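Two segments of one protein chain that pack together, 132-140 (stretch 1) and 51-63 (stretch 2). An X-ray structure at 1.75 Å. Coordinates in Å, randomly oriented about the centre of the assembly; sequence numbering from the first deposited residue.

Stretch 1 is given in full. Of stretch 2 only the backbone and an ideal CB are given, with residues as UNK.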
# COMPACT_ATOMS: atom_id res chain seq x y z
N VAL C 132 -31.62 1.03 13.30
CA VAL C 132 -30.20 0.72 13.54
C VAL C 132 -29.89 -0.73 13.42
O VAL C 132 -30.54 -1.55 14.00
CB VAL C 132 -29.73 1.24 14.91
CG1 VAL C 132 -28.25 0.92 15.15
CG2 VAL C 132 -29.91 2.74 14.93
N TRP C 133 -28.91 -1.05 12.60
CA TRP C 133 -28.45 -2.43 12.42
C TRP C 133 -27.35 -2.73 13.40
O TRP C 133 -27.35 -3.75 14.07
CB TRP C 133 -27.92 -2.58 10.99
CG TRP C 133 -27.46 -3.93 10.72
CD1 TRP C 133 -28.17 -4.90 10.22
CD2 TRP C 133 -26.12 -4.45 10.91
NE1 TRP C 133 -27.40 -6.04 10.08
CE2 TRP C 133 -26.15 -5.79 10.56
CE3 TRP C 133 -24.94 -3.91 11.39
CZ2 TRP C 133 -24.99 -6.60 10.60
CZ3 TRP C 133 -23.82 -4.70 11.49
CH2 TRP C 133 -23.86 -6.05 11.09
N GLY C 134 -26.41 -1.82 13.51
CA GLY C 134 -25.21 -2.07 14.35
C GLY C 134 -24.08 -1.08 14.18
O GLY C 134 -24.29 0.07 13.74
N VAL C 135 -22.85 -1.51 14.48
CA VAL C 135 -21.72 -0.68 14.50
C VAL C 135 -20.53 -1.33 13.85
O VAL C 135 -20.50 -2.57 13.78
CB VAL C 135 -21.32 -0.26 15.91
CG1 VAL C 135 -22.42 0.60 16.50
CG2 VAL C 135 -20.86 -1.40 16.81
N ILE C 136 -19.66 -0.50 13.30
CA ILE C 136 -18.25 -0.91 13.01
C ILE C 136 -17.44 -0.23 14.04
O ILE C 136 -17.56 0.99 14.23
CB ILE C 136 -17.85 -0.60 11.57
CG1 ILE C 136 -18.56 -1.56 10.68
CG2 ILE C 136 -16.34 -0.76 11.38
CD1 ILE C 136 -18.56 -1.26 9.19
N ARG C 137 -16.68 -1.03 14.78
CA ARG C 137 -15.80 -0.52 15.84
C ARG C 137 -14.36 -0.52 15.33
O ARG C 137 -13.77 -1.59 15.13
CB ARG C 137 -15.99 -1.38 17.07
CG ARG C 137 -15.08 -0.98 18.19
CD ARG C 137 -15.70 -1.44 19.50
NE ARG C 137 -17.07 -0.92 19.61
CZ ARG C 137 -18.04 -1.45 20.37
NH1 ARG C 137 -17.79 -2.51 21.14
NH2 ARG C 137 -19.25 -0.92 20.39
N PRO C 138 -13.81 0.67 15.05
CA PRO C 138 -12.38 0.77 14.62
C PRO C 138 -11.50 0.42 15.83
O PRO C 138 -11.96 0.53 17.00
CB PRO C 138 -12.17 2.24 14.28
CG PRO C 138 -13.54 2.77 14.06
CD PRO C 138 -14.45 1.99 15.00
N PRO C 139 -10.29 0.04 15.56
CA PRO C 139 -9.31 -0.28 16.62
C PRO C 139 -8.65 0.99 17.17
O PRO C 139 -7.77 1.56 16.56
CB PRO C 139 -8.32 -1.15 15.90
CG PRO C 139 -8.34 -0.73 14.50
CD PRO C 139 -9.69 -0.13 14.22
N TYR C 140 -9.12 1.46 18.30
CA TYR C 140 -8.57 2.65 18.93
C TYR C 140 -7.51 2.20 19.97
O TYR C 140 -7.62 1.12 20.52
CB TYR C 140 -9.67 3.41 19.64
CG TYR C 140 -10.62 4.11 18.69
CD1 TYR C 140 -10.17 5.12 17.87
CD2 TYR C 140 -11.96 3.73 18.59
CE1 TYR C 140 -11.02 5.78 17.00
CE2 TYR C 140 -12.80 4.38 17.68
CZ TYR C 140 -12.34 5.38 16.87
OH TYR C 140 -13.22 6.02 15.93
N UNK C 51 -23.95 -0.97 2.47
CA UNK C 51 -22.82 -1.87 2.22
C UNK C 51 -21.90 -1.99 3.42
O UNK C 51 -21.17 -2.98 3.53
CB UNK C 51 -22.02 -1.39 1.01
N UNK C 52 -21.92 -1.04 4.36
CA UNK C 52 -21.20 -1.32 5.63
C UNK C 52 -21.64 -2.61 6.42
O UNK C 52 -20.93 -3.11 7.31
CB UNK C 52 -21.38 -0.11 6.55
N UNK C 53 -22.82 -3.13 6.18
CA UNK C 53 -23.33 -4.31 6.89
C UNK C 53 -22.44 -5.49 6.57
O UNK C 53 -22.15 -6.30 7.41
CB UNK C 53 -24.78 -4.61 6.51
N UNK C 54 -22.00 -5.60 5.34
CA UNK C 54 -21.31 -6.86 5.03
C UNK C 54 -20.02 -6.76 4.20
O UNK C 54 -19.40 -7.77 3.93
CB UNK C 54 -22.29 -7.77 4.28
N UNK C 55 -19.54 -5.57 3.89
CA UNK C 55 -18.28 -5.50 3.15
C UNK C 55 -17.12 -5.91 4.07
O UNK C 55 -17.19 -5.80 5.30
CB UNK C 55 -18.06 -4.09 2.59
N UNK C 56 -16.04 -6.44 3.48
CA UNK C 56 -14.87 -6.76 4.32
C UNK C 56 -14.27 -5.55 5.02
O UNK C 56 -14.36 -4.38 4.54
CB UNK C 56 -13.79 -7.42 3.47
N UNK C 57 -13.63 -5.83 6.16
CA UNK C 57 -13.08 -4.80 7.00
C UNK C 57 -11.59 -4.98 7.17
O UNK C 57 -11.14 -6.09 7.18
CB UNK C 57 -13.78 -4.79 8.36
N UNK C 58 -10.84 -3.89 7.34
CA UNK C 58 -9.42 -4.01 7.55
C UNK C 58 -9.10 -4.68 8.87
O UNK C 58 -9.94 -4.75 9.77
CB UNK C 58 -8.76 -2.63 7.49
N UNK C 59 -7.86 -5.13 8.97
CA UNK C 59 -7.35 -5.71 10.21
C UNK C 59 -7.66 -4.87 11.41
O UNK C 59 -7.47 -3.65 11.37
CB UNK C 59 -5.84 -5.92 10.12
N UNK C 60 -8.09 -5.53 12.49
CA UNK C 60 -8.34 -4.85 13.74
C UNK C 60 -9.80 -4.38 13.92
O UNK C 60 -10.26 -4.18 15.06
CB UNK C 60 -7.40 -3.65 13.85
N UNK C 61 -10.54 -4.19 12.81
CA UNK C 61 -11.93 -3.73 12.87
C UNK C 61 -12.90 -4.84 13.28
O UNK C 61 -12.73 -6.00 12.95
CB UNK C 61 -12.35 -3.16 11.51
N UNK C 62 -13.91 -4.48 14.05
CA UNK C 62 -14.95 -5.38 14.46
C UNK C 62 -16.29 -4.82 14.01
O UNK C 62 -16.48 -3.62 13.92
CB UNK C 62 -14.92 -5.60 15.97
N UNK C 63 -17.19 -5.71 13.75
CA UNK C 63 -18.57 -5.34 13.40
C UNK C 63 -19.52 -6.09 14.28
O UNK C 63 -19.36 -7.29 14.49
CB UNK C 63 -18.87 -5.62 11.93

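Position 51 lies out of reach of stretch 1, so almost any residue would do; it is Ala 51, whose O accepts backbone hydrogen bonds from the N atoms of positions 54 and 55.

At position 52 the CA-to-CB bond runs sideways, yet the ideal CB is 4.0 Å from Ile 136 CD1. An aliphatic side chain would suit this apolar neighbor. Leu 52 fills the place, its CD2 4.0 Å from Ile 136 CD1.

Position 53 also points sideways, with its ideal CB 4.4 Å from Trp 133 CE2. An indole face welcomes C-H groups, so Val, Ile, Leu or Met would all be reasonable. Val 53 sets CG2 over the five-membered ring of Trp 133, 3.9 Å from its centroid and only 8° off the normal, while CG1 lies 3.7 Å from Trp 133 CZ2.

Nothing of stretch 1 comes near the CB at 54, 55 or 56, and the choice there is open. They are Asp 54, Gln 55, whose NE2 donates to Ala 51 O at 3.1 Å, and Pro 56.

Position 57 points toward stretch 1, but its ideal CB has no neighbor there within 5.5 Å. A side chain long enough to cross the gap, and apolar to match Ile 136, is favored: Leu, Ile or Met. Leu 57 brings CD2 to 3.8 Å from Ile 136 CD1.

Positions 58 to 61 form a type II turn. Position 58, with phi of -66°, accommodates proline, and is Pro 58. Position 59 points away from stretch 1, leaving much freedom; it is Ala 59. Position 60 is far more restricted. Its phi of 92° would jam a CB against the preceding carbonyl O, and an ideal CB would also lie 3.1 Å from Pro 139 CG. Glycine answers both demands, and Gly 60 leaves its O to share a water with Arg 137 O.

At position 61 CB starts sideways, but Ile 136, Pro 138 and Pro 139 offer an apolar surface within reach of a large side chain. Leu or Met could use it; an aromatic ring can also receive proline C-H groups on its face. Phe 61 does so: Pro 139 CD lies 3.7 Å and Pro 138 CA 4.0 Å from the ring centroid, while Ile 136 CG2 meets the ring edge, 3.6 Å from CD2.

Position 62 pairs with Arg 137 through N to Arg 137 O (3.1 Å) and Arg 137 N to its own O (2.7 Å). Its CB shares a sheet face with Arg 137, where a polar or acidic residue would suit. In Gln 62, OE1 accepts from a water that in turn accepts from Arg 137 NH1.

Position 63 shares the other face with Ile 136, near the Trp 133 ring. A long side chain with an apolar stem fits. Arg 63 places CG 3.8 Å from Trp 133 CZ3, at the ring edge, and CD 4.1 Å from Ile 136 CG1; its NH1 donates to Leu 52 O (3.0 Å) and Gln 55 O (2.7 Å), tying together its own stretch.

Stretch 2, residues 51-63: ALVDQPLPAGFQR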
# COMPACT_ATOMS: atom_id res chain seq x y z
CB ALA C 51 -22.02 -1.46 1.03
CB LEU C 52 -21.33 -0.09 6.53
CG LEU C 52 -20.65 1.19 6.05
CD1 LEU C 52 -21.12 2.39 6.85
CD2 LEU C 52 -19.12 1.10 6.05
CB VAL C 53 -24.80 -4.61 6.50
CG1 VAL C 53 -25.22 -6.01 6.93
CG2 VAL C 53 -25.70 -3.64 7.14
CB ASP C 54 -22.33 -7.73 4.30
CG ASP C 54 -22.64 -7.19 2.92
OD1 ASP C 54 -23.00 -8.02 2.05
OD2 ASP C 54 -22.53 -5.95 2.70
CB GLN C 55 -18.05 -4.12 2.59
CG GLN C 55 -17.68 -3.06 3.60
CD GLN C 55 -17.68 -1.65 3.00
OE1 GLN C 55 -16.64 -1.09 2.82
NE2 GLN C 55 -18.86 -1.08 2.69
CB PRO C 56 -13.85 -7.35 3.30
CG PRO C 56 -14.54 -7.38 1.98
CD PRO C 56 -15.75 -6.51 2.04
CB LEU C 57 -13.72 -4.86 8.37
CG LEU C 57 -15.26 -4.72 8.35
CD1 LEU C 57 -15.76 -4.79 9.76
CD2 LEU C 57 -15.74 -3.43 7.75
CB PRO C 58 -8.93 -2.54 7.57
CG PRO C 58 -10.02 -1.76 6.85
CD PRO C 58 -11.27 -2.47 7.24
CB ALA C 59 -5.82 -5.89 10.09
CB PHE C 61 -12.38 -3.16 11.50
CG PHE C 61 -11.87 -1.78 11.22
CD1 PHE C 61 -10.51 -1.56 10.96
CD2 PHE C 61 -12.73 -0.70 11.20
CE1 PHE C 61 -10.03 -0.29 10.67
CE2 PHE C 61 -12.26 0.57 10.96
CZ PHE C 61 -10.92 0.79 10.70
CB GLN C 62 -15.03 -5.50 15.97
CG GLN C 62 -13.82 -6.14 16.66
CD GLN C 62 -13.85 -5.87 18.14
OE1 GLN C 62 -14.93 -5.72 18.74
NE2 GLN C 62 -12.68 -5.77 18.74
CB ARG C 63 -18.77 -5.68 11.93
CG ARG C 63 -20.15 -5.47 11.41
CD ARG C 63 -20.16 -5.26 9.92
NE ARG C 63 -19.49 -6.36 9.28
CZ ARG C 63 -18.93 -6.33 8.07
NH1 ARG C 63 -18.88 -5.25 7.35
NH2 ARG C 63 -18.28 -7.41 7.67
O HOH W 1 -11.94 -2.90 16.77
O HOH W 2 -15.52 -4.02 21.44
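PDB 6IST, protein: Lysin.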